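Local coordinates for protein polyketide synthase type I (Bacillus amyloliquefaciens, PDB 5KKU) that provides the N-terminal dehydratase domain of a difficidin assembly-line polyketide synthase, a double-hotdog lyase that probably removes water from carrier-protein-bound intermediates, at residues 54-59 against 115-120; 225-230 against 272-277. One frame throughout, in Å; residues are numbered along the deposited sequence.

Contact 1 of 2, residues 54-59 against 115-120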
ATOM      1  N   PRO A  54       3.325 -13.666 -14.837  1.00 41.24           N
ATOM      2  CA  PRO A  54       3.589 -12.511 -13.976  1.00 45.89           C
ATOM      3  C   PRO A  54       2.995 -11.222 -14.513  1.00 36.69           C
ATOM      4  O   PRO A  54       3.091 -11.043 -15.667  1.00 42.17           O
ATOM      5  CB  PRO A  54       5.110 -12.454 -13.939  1.00 43.23           C
ATOM      6  CG  PRO A  54       5.518 -12.932 -15.238  1.00 39.75           C
ATOM      7  CD  PRO A  54       4.700 -14.134 -15.341  1.00 38.58           C
ATOM      8  N   ILE A  55       2.393 -10.386 -13.674  1.00 36.77           N
ATOM      9  CA  ILE A  55       1.796  -9.147 -14.158  1.00 28.16           C
ATOM     10  C   ILE A  55       2.098  -7.960 -13.253  1.00 32.56           C
ATOM     11  O   ILE A  55       2.461  -8.125 -12.089  1.00 34.54           O
ATOM     12  CB  ILE A  55       0.269  -9.283 -14.310  1.00 36.30           C
ATOM     13  CG1 ILE A  55      -0.390  -9.464 -12.942  1.00 32.38           C
ATOM     14  CG2 ILE A  55      -0.073 -10.445 -15.231  1.00 32.00           C
ATOM     15  CD1 ILE A  55      -0.530  -8.179 -12.157  1.00 25.54           C
ATOM     16  N   GLU A  56       1.942  -6.762 -13.805  1.00 30.86           N
ATOM     17  CA  GLU A  56       2.188  -5.535 -13.065  1.00 26.70           C
ATOM     18  C   GLU A  56       0.972  -4.621 -13.140  1.00 31.14           C
ATOM     19  O   GLU A  56      -0.021  -4.942 -13.793  1.00 27.60           O
ATOM     20  CB  GLU A  56       3.422  -4.816 -13.611  1.00 27.67           C
ATOM     21  CG  GLU A  56       3.239  -4.240 -15.006  1.00 32.14           C
ATOM     22  CD  GLU A  56       4.548  -3.800 -15.631  1.00 37.70           C
ATOM     23  OE1 GLU A  56       5.601  -4.369 -15.274  1.00 41.45           O
ATOM     24  OE2 GLU A  56       4.524  -2.883 -16.479  1.00 40.91           O
ATOM     25  N   LEU A  57       1.057  -3.479 -12.467  1.00 27.97           N
ATOM     26  CA  LEU A  57      -0.007  -2.533 -12.451  1.00 21.09           C
ATOM     27  C   LEU A  57       0.425  -1.134 -12.817  1.00 23.64           C
ATOM     28  O   LEU A  57       1.475  -0.712 -12.476  1.00 28.41           O
ATOM     29  CB  LEU A  57      -0.717  -2.554 -11.116  1.00 17.94           C
ATOM     30  CG  LEU A  57      -1.041  -3.883 -10.512  1.00 20.12           C
ATOM     31  CD1 LEU A  57      -1.391  -3.763  -9.069  1.00 22.37           C
ATOM     32  CD2 LEU A  57      -2.144  -4.597 -11.243  1.00 23.74           C
ATOM     33  N   ARG A  58      -0.403  -0.413 -13.522  1.00 19.29           N
ATOM     34  CA  ARG A  58      -0.104   0.936 -13.902  1.00 23.46           C
ATOM     35  C   ARG A  58      -1.287   1.867 -13.697  1.00 22.87           C
ATOM     36  O   ARG A  58      -2.381   1.440 -13.676  1.00 27.15           O
ATOM     37  CB  ARG A  58       0.361   0.994 -15.337  1.00 24.46           C
ATOM     38  CG  ARG A  58       1.410  -0.017 -15.683  1.00 26.34           C
ATOM     39  CD  ARG A  58       1.944   0.251 -17.058  1.00 23.30           C
ATOM     40  NE  ARG A  58       2.871  -0.758 -17.498  1.00 34.02           N
ATOM     41  CZ  ARG A  58       3.123  -1.017 -18.765  1.00 37.32           C
ATOM     42  NH1 ARG A  58       2.519  -0.341 -19.701  1.00 27.61           N
ATOM     43  NH2 ARG A  58       3.983  -1.955 -19.085  1.00 38.00           N
ATOM     44  N   GLN A  59      -1.042   3.148 -13.629  1.00 24.73           N
ATOM     45  CA  GLN A  59      -2.062   4.154 -13.457  1.00 22.29           C
ATOM     46  C   GLN A  59      -3.070   3.801 -12.395  1.00 24.90           C
ATOM     47  O   GLN A  59      -4.228   3.917 -12.576  1.00 28.50           O
ATOM     48  CB  GLN A  59      -2.751   4.485 -14.765  1.00 26.58           C
ATOM     49  CG  GLN A  59      -1.825   4.772 -15.918  1.00 27.25           C
ATOM     50  CD  GLN A  59      -0.838   5.868 -15.641  1.00 32.94           C
ATOM     51  OE1 GLN A  59      -1.213   6.981 -15.389  1.00 35.11           O
ATOM     52  NE2 GLN A  59       0.429   5.550 -15.686  1.00 33.59           N
ATOM     53  N   TYR A 115      -1.094  -5.067 -16.860  1.00 30.65           N
ATOM     54  CA  TYR A 115      -0.337  -5.559 -17.992  1.00 26.66           C
ATOM     55  C   TYR A 115       0.409  -6.826 -17.687  1.00 35.59           C
ATOM     56  O   TYR A 115       0.706  -7.115 -16.582  1.00 42.97           O
ATOM     57  CB  TYR A 115       0.698  -4.558 -18.406  1.00 27.00           C
ATOM     58  CG  TYR A 115       0.161  -3.318 -18.974  1.00 31.07           C
ATOM     59  CD1 TYR A 115      -0.464  -2.406 -18.182  1.00 30.41           C
ATOM     60  CD2 TYR A 115       0.276  -3.051 -20.301  1.00 35.86           C
ATOM     61  CE1 TYR A 115      -0.964  -1.266 -18.700  1.00 29.66           C
ATOM     62  CE2 TYR A 115      -0.222  -1.903 -20.838  1.00 32.40           C
ATOM     63  CZ  TYR A 115      -0.841  -1.019 -20.025  1.00 32.03           C
ATOM     64  OH  TYR A 115      -1.349   0.117 -20.530  1.00 33.60           O
ATOM     65  N   LEU A 116       0.757  -7.543 -18.715  1.00 35.95           N
ATOM     66  CA  LEU A 116       1.555  -8.692 -18.490  1.00 43.12           C
ATOM     67  C   LEU A 116       2.984  -8.192 -18.293  1.00 39.79           C
ATOM     68  O   LEU A 116       3.415  -7.305 -18.941  1.00 37.20           O
ATOM     69  CB  LEU A 116       1.434  -9.644 -19.651  1.00 34.68           C
ATOM     70  CG  LEU A 116       0.056 -10.279 -19.769  1.00 40.84           C
ATOM     71  CD1 LEU A 116      -0.306 -10.521 -21.207  1.00 43.89           C
ATOM     72  CD2 LEU A 116      -0.060 -11.577 -19.024  1.00 39.11           C
ATOM     73  N   GLN A 117       3.691  -8.772 -17.355  1.00 44.71           N
ATOM     74  CA  GLN A 117       5.068  -8.386 -17.102  1.00 45.97           C
ATOM     75  C   GLN A 117       5.936  -9.299 -17.937  1.00 55.29           C
ATOM     76  O   GLN A 117       5.731 -10.482 -18.003  1.00 53.89           O
ATOM     77  CB  GLN A 117       5.343  -8.469 -15.632  1.00 39.48           C
ATOM     78  CG  GLN A 117       6.762  -8.290 -15.227  1.00 54.29           C
ATOM     79  CD  GLN A 117       7.085  -9.115 -14.006  1.00 54.19           C
ATOM     80  OE1 GLN A 117       6.265  -9.276 -13.078  1.00 43.97           O
ATOM     81  NE2 GLN A 117       8.274  -9.692 -14.021  1.00 59.46           N
ATOM     82  N   GLU A 118       6.920  -8.711 -18.571  1.00 57.77           N
ATOM     83  CA  GLU A 118       7.781  -9.309 -19.585  1.00 53.53           C
ATOM     84  C   GLU A 118       9.136  -8.612 -19.638  1.00 50.46           C
ATOM     85  O   GLU A 118      10.044  -9.052 -20.343  1.00 47.66           O
ATOM     86  CB  GLU A 118       7.108  -9.255 -20.958  1.00 60.69           C
ATOM     87  CG  GLU A 118       6.671  -7.863 -21.381  1.00 56.23           C
ATOM     88  CD  GLU A 118       7.028  -7.551 -22.822  1.00 74.32           C
ATOM     89  OE1 GLU A 118       6.234  -7.900 -23.721  1.00 69.70           O
ATOM     90  OE2 GLU A 118       8.102  -6.959 -23.055  1.00 80.15           O
ATOM     91  N   ASP A 119       9.266  -7.523 -18.888  1.00 55.54           N
ATOM     92  CA  ASP A 119      10.510  -6.764 -18.848  1.00 50.80           C
ATOM     93  C   ASP A 119      11.194  -6.896 -17.492  1.00 49.44           C
ATOM     94  O   ASP A 119      10.531  -6.977 -16.458  1.00 51.64           O
ATOM     95  CB  ASP A 119      10.249  -5.290 -19.165  1.00 49.05           C
ATOM     96  CG  ASP A 119      10.006  -5.044 -20.641  1.00 64.55           C
ATOM     97  OD1 ASP A 119      10.989  -5.000 -21.408  1.00 65.41           O
ATOM     98  OD2 ASP A 119       8.829  -4.897 -21.034  1.00 65.62           O
ATOM     99  N   ALA A 120      12.523  -6.915 -17.503  1.00 46.58           N
ATOM    100  CA  ALA A 120      13.277  -7.034 -16.308  1.00 41.99           C
ATOM    101  C   ALA A 120      13.290  -5.789 -15.466  1.00 41.49           C
ATOM    102  O   ALA A 120      13.018  -4.713 -15.923  1.00 44.31           O
ATOM    103  CB  ALA A 120      14.677  -7.399 -16.707  1.00 40.51           C
TER

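Contact 2 of 2, residues 225-230 against 272-277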
ATOM      1  N   ASP A 225       1.938   5.317 -10.552  1.00 23.75           N
ATOM      2  CA  ASP A 225       2.139   5.182 -11.984  1.00 23.20           C
ATOM      3  C   ASP A 225       2.407   3.751 -12.365  1.00 24.04           C
ATOM      4  O   ASP A 225       1.839   3.243 -13.268  1.00 20.27           O
ATOM      5  CB  ASP A 225       3.216   6.098 -12.509  1.00 21.34           C
ATOM      6  CG  ASP A 225       2.691   7.422 -12.931  1.00 31.34           C
ATOM      7  OD1 ASP A 225       1.525   7.733 -12.695  1.00 35.35           O
ATOM      8  OD2 ASP A 225       3.430   8.203 -13.501  1.00 37.85           O
ATOM      9  N   ARG A 226       3.288   3.092 -11.633  1.00 23.18           N
ATOM     10  CA  ARG A 226       3.565   1.702 -11.830  1.00 22.58           C
ATOM     11  C   ARG A 226       3.967   0.992 -10.565  1.00 23.65           C
ATOM     12  O   ARG A 226       4.739   1.512  -9.808  1.00 22.98           O
ATOM     13  CB  ARG A 226       4.607   1.472 -12.925  1.00 22.92           C
ATOM     14  CG  ARG A 226       4.917   0.016 -13.142  1.00 26.00           C
ATOM     15  CD  ARG A 226       5.798  -0.287 -14.330  1.00 34.61           C
ATOM     16  NE  ARG A 226       7.172  -0.373 -13.904  1.00 36.27           N
ATOM     17  CZ  ARG A 226       7.827  -1.491 -13.743  1.00 32.73           C
ATOM     18  NH1 ARG A 226       7.269  -2.634 -14.031  1.00 35.04           N
ATOM     19  NH2 ARG A 226       9.043  -1.442 -13.327  1.00 29.58           N
ATOM     20  N   PHE A 227       3.434  -0.191 -10.351  1.00 13.98           N
ATOM     21  CA  PHE A 227       3.875  -1.081  -9.314  1.00 23.37           C
ATOM     22  C   PHE A 227       4.058  -2.467  -9.877  1.00 27.31           C
ATOM     23  O   PHE A 227       3.251  -2.933 -10.612  1.00 24.93           O
ATOM     24  CB  PHE A 227       2.913  -1.113  -8.133  1.00 20.31           C
ATOM     25  CG  PHE A 227       3.451  -1.802  -6.943  1.00 21.71           C
ATOM     26  CD1 PHE A 227       3.316  -3.130  -6.807  1.00 20.26           C
ATOM     27  CD2 PHE A 227       4.097  -1.097  -5.936  1.00 21.93           C
ATOM     28  CE1 PHE A 227       3.829  -3.780  -5.719  1.00 23.01           C
ATOM     29  CE2 PHE A 227       4.594  -1.745  -4.835  1.00 17.20           C
ATOM     30  CZ  PHE A 227       4.464  -3.093  -4.735  1.00 20.46           C
ATOM     31  N   CYS A 228       5.131  -3.126  -9.542  1.00 23.93           N
ATOM     32  CA  CYS A 228       5.427  -4.400 -10.120  1.00 24.00           C
ATOM     33  C   CYS A 228       6.111  -5.324  -9.127  1.00 27.98           C
ATOM     34  O   CYS A 228       7.120  -4.974  -8.611  1.00 28.68           O
ATOM     35  CB  CYS A 228       6.282  -4.187 -11.360  1.00 28.09           C
ATOM     36  SG  CYS A 228       6.748  -5.634 -12.268  1.00 35.95           S
ATOM     37  N   MET A 229       5.722  -6.455  -8.729  1.00 27.76           N
ATOM     38  CA  MET A 229       6.226  -7.552  -7.900  1.00 29.87           C
ATOM     39  C   MET A 229       7.158  -8.446  -8.699  1.00 30.54           C
ATOM     40  O   MET A 229       6.767  -8.989  -9.731  1.00 36.56           O
ATOM     41  CB  MET A 229       5.079  -8.389  -7.323  1.00 30.57           C
ATOM     42  CG  MET A 229       4.192  -7.660  -6.328  1.00 34.57           C
ATOM     43  SD  MET A 229       5.101  -7.068  -4.885  1.00 35.87           S
ATOM     44  CE  MET A 229       5.559  -8.614  -4.103  1.00 25.47           C
ATOM     45  N   TYR A 230       8.403  -8.576  -8.359  1.00 30.58           N
ATOM     46  CA  TYR A 230       9.148  -9.477  -9.180  1.00 27.60           C
ATOM     47  C   TYR A 230       9.352 -10.787  -8.457  1.00 28.68           C
ATOM     48  O   TYR A 230       9.459 -11.809  -9.053  1.00 35.83           O
ATOM     49  CB  TYR A 230      10.439  -8.878  -9.629  1.00 24.56           C
ATOM     50  CG  TYR A 230      10.300  -7.727 -10.518  1.00 27.74           C
ATOM     51  CD1 TYR A 230      10.175  -7.877 -11.881  1.00 33.66           C
ATOM     52  CD2 TYR A 230      10.318  -6.466 -10.016  1.00 29.82           C
ATOM     53  CE1 TYR A 230      10.079  -6.792 -12.703  1.00 29.55           C
ATOM     54  CE2 TYR A 230      10.229  -5.389 -10.827  1.00 31.16           C
ATOM     55  CZ  TYR A 230      10.115  -5.555 -12.154  1.00 32.10           C
ATOM     56  OH  TYR A 230      10.006  -4.449 -12.882  1.00 33.83           O
ATOM     57  N   VAL A 272      16.058  -7.076  -6.397  1.00 28.80           N
ATOM     58  CA  VAL A 272      14.802  -6.369  -6.544  1.00 22.64           C
ATOM     59  C   VAL A 272      13.559  -7.237  -6.279  1.00 24.86           C
ATOM     60  O   VAL A 272      13.298  -8.148  -6.978  1.00 27.23           O
ATOM     61  CB  VAL A 272      14.727  -5.641  -7.889  1.00 25.78           C
ATOM     62  CG1 VAL A 272      13.344  -5.077  -8.128  1.00 29.69           C
ATOM     63  CG2 VAL A 272      15.727  -4.516  -7.942  1.00 23.52           C
ATOM     64  N   LEU A 273      12.778  -6.909  -5.277  1.00 21.73           N
ATOM     65  CA  LEU A 273      11.567  -7.658  -5.027  1.00 25.29           C
ATOM     66  C   LEU A 273      10.397  -6.957  -5.665  1.00 26.75           C
ATOM     67  O   LEU A 273       9.580  -7.608  -6.235  1.00 23.19           O
ATOM     68  CB  LEU A 273      11.282  -7.954  -3.553  1.00 20.19           C
ATOM     69  CG  LEU A 273      12.388  -8.293  -2.586  1.00 21.95           C
ATOM     70  CD1 LEU A 273      12.002  -8.069  -1.154  1.00 21.48           C
ATOM     71  CD2 LEU A 273      12.976  -9.662  -2.782  1.00 27.80           C
ATOM     72  N   ALA A 274      10.359  -5.651  -5.566  1.00 18.80           N
ATOM     73  CA  ALA A 274       9.322  -4.870  -6.136  1.00 20.29           C
ATOM     74  C   ALA A 274       9.742  -3.462  -6.553  1.00 23.89           C
ATOM     75  O   ALA A 274      10.638  -2.921  -6.022  1.00 18.31           O
ATOM     76  CB  ALA A 274       8.172  -4.830  -5.172  1.00 21.85           C
ATOM     77  N   GLU A 275       9.029  -2.863  -7.479  1.00 24.00           N
ATOM     78  CA  GLU A 275       9.272  -1.523  -7.909  1.00 22.49           C
ATOM     79  C   GLU A 275       8.012  -0.699  -7.876  1.00 25.71           C
ATOM     80  O   GLU A 275       6.975  -1.131  -8.336  1.00 26.25           O
ATOM     81  CB  GLU A 275       9.816  -1.501  -9.325  1.00 22.58           C
ATOM     82  CG  GLU A 275      11.220  -1.993  -9.537  1.00 20.44           C
ATOM     83  CD  GLU A 275      11.727  -1.633 -10.900  1.00 34.30           C
ATOM     84  OE1 GLU A 275      11.097  -1.968 -11.855  1.00 33.13           O
ATOM     85  OE2 GLU A 275      12.724  -0.970 -11.018  1.00 37.69           O
ATOM     86  N   CYS A 276       8.128   0.507  -7.409  1.00 19.58           N
ATOM     87  CA  CYS A 276       7.048   1.410  -7.391  1.00 25.30           C
ATOM     88  C   CYS A 276       7.436   2.717  -8.002  1.00 25.28           C
ATOM     89  O   CYS A 276       8.259   3.395  -7.516  1.00 22.42           O
ATOM     90  CB  CYS A 276       6.555   1.595  -5.981  1.00 23.88           C
ATOM     91  SG  CYS A 276       5.157   2.646  -5.783  1.00 39.66           S
ATOM     92  N   GLU A 277       6.775   3.095  -9.054  1.00 27.99           N
ATOM     93  CA  GLU A 277       7.113   4.307  -9.733  1.00 25.74           C
ATOM     94  C   GLU A 277       6.107   5.371  -9.446  1.00 23.46           C
ATOM     95  O   GLU A 277       4.962   5.176  -9.711  1.00 22.97           O
ATOM     96  CB  GLU A 277       7.150   4.060 -11.210  1.00 25.30           C
ATOM     97  CG  GLU A 277       8.420   3.506 -11.716  1.00 25.57           C
ATOM     98  CD  GLU A 277       8.352   3.274 -13.176  1.00 30.60           C
ATOM     99  OE1 GLU A 277       7.754   4.100 -13.870  1.00 36.29           O
ATOM    100  OE2 GLU A 277       8.881   2.275 -13.614  1.00 34.41           O
TER

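Contact 1 of 2, residues 54-59 against 115-120
Two strand ends run antiparallel here, with E56 and Y115 as a hydrogen-bonded pair, I55 and L116 as the non-hydrogen-bonded pair next to it, and a further bond from Q117 N to P54 O (2.9 Å) where 115-120 leaves the sheet. In the E56-Y115 pair the bond from E56 N to Y115 O is the straighter at 162°; in the return bond Y115 N stands above the carbonyl plane of E56. P54 has no N-H to give, which suits an end where its carbonyl is the group that bonds.

The main side-chain contact is that of R58 with Y115. R58 CG lies beside its own backbone N, the chain runs extended to NE, and the guanidinium comes down flat over one face of the ring, planes 17° apart. R58 CZ is 3.7 Å from the Y115 ring centroid, a stacked cation-pi contact, while the methylenes CG and CD pass over the CD1-CE1 side. E56 fixes the rotation of the guanidinium: R58 NE and NH2 both grip E56 OE2 side-on, NH2 at 2.8 Å from OE2, and OE2 lies in the guanidinium plane. E56 CG takes the crowded position between N and carbonyl carbon, and its other oxygen, OE1, is salt-bridged to R226. A carboxylate thus suits this buried site between two arginines.

In the neighbouring pair the side chains diverge, and I55 CG2 only brushes L116 CD2 (4.0 Å); I55 turns instead to A46 of helix 37-49. This is antiparallel pairing within the N-terminal hotdog fold, whose sheet wraps the long helix 37-49.

Contact 2 of 2, residues 225-230 against 272-277
E275 OE1 is gripped by two donors across the strands: R226 NH2, in a salt bridge of 2.6 Å to E275 OE1, and the hydroxyl of Y230, whose OH gives a hydrogen bond to E275 OE1 at 2.9 Å. The hydroxyl meets the carboxylate from above its plane. E275 can reach both because its chain is extended beyond CG, and two donors on one oxygen would be expected to favour the charged form of this buried acid.

R226 sends CG anti to its backbone N (chi1 180°) and bends at chi3, so that the edge of the guanidinium meets both acids. NE points almost straight at E277 OE2 (3.2 Å, 171°), above the carboxylate plane, so E275, R226 and E277 form a salt-bridge network on one face of the sheet. Arginine, with donors facing several ways, suits this position; NH1 continues to E56. The Y230 ring carries C228 SG over one face near the rim, and its CD2 touches V272 CG1.

The opposite face is apolar. F227 CD2 packs on C276 CB at 3.6 Å, with C276 SG at the ring edge, and A274 CB, small enough for a close approach, lies 3.8 Å from M229 SD. Backbone bonds pair R226 with E277 and C228 with E275, the short segments 226-229 and 272-277 running antiparallel at 178°; D225 and R226 both face E277 in a classic beta bulge.

Strand 219-229 of the C-terminal hotdog fold lies between 272-283 of the same fold and 55-62 of the N-terminal one; 258-266 flanks 272-283 on its far side. The hydroxyl of Y43, on helix 37-49, is hydrogen-bonded to M229 N.

Contacts 1 and 2, with centres about 9 Å apart, meet where strands 55-62 and 219-229 pair, joining the sheets of the N- and C-terminal hotdog folds. The charged networks of the two contacts become one through R226 NH1, salt-bridged to E56 OE1 at 2.7 Å, so that acids and arginines run in sequence from R58 to E277. Close by, Q59 N lies 2.9 Å from D225 O, a probable hydrogen bond, and Q117 packs against Y230. Contact 1 is away from the predicted catalytic residues; in contact 2 the side chain of F227 is about 11 Å from that of D198, the predicted proton donor.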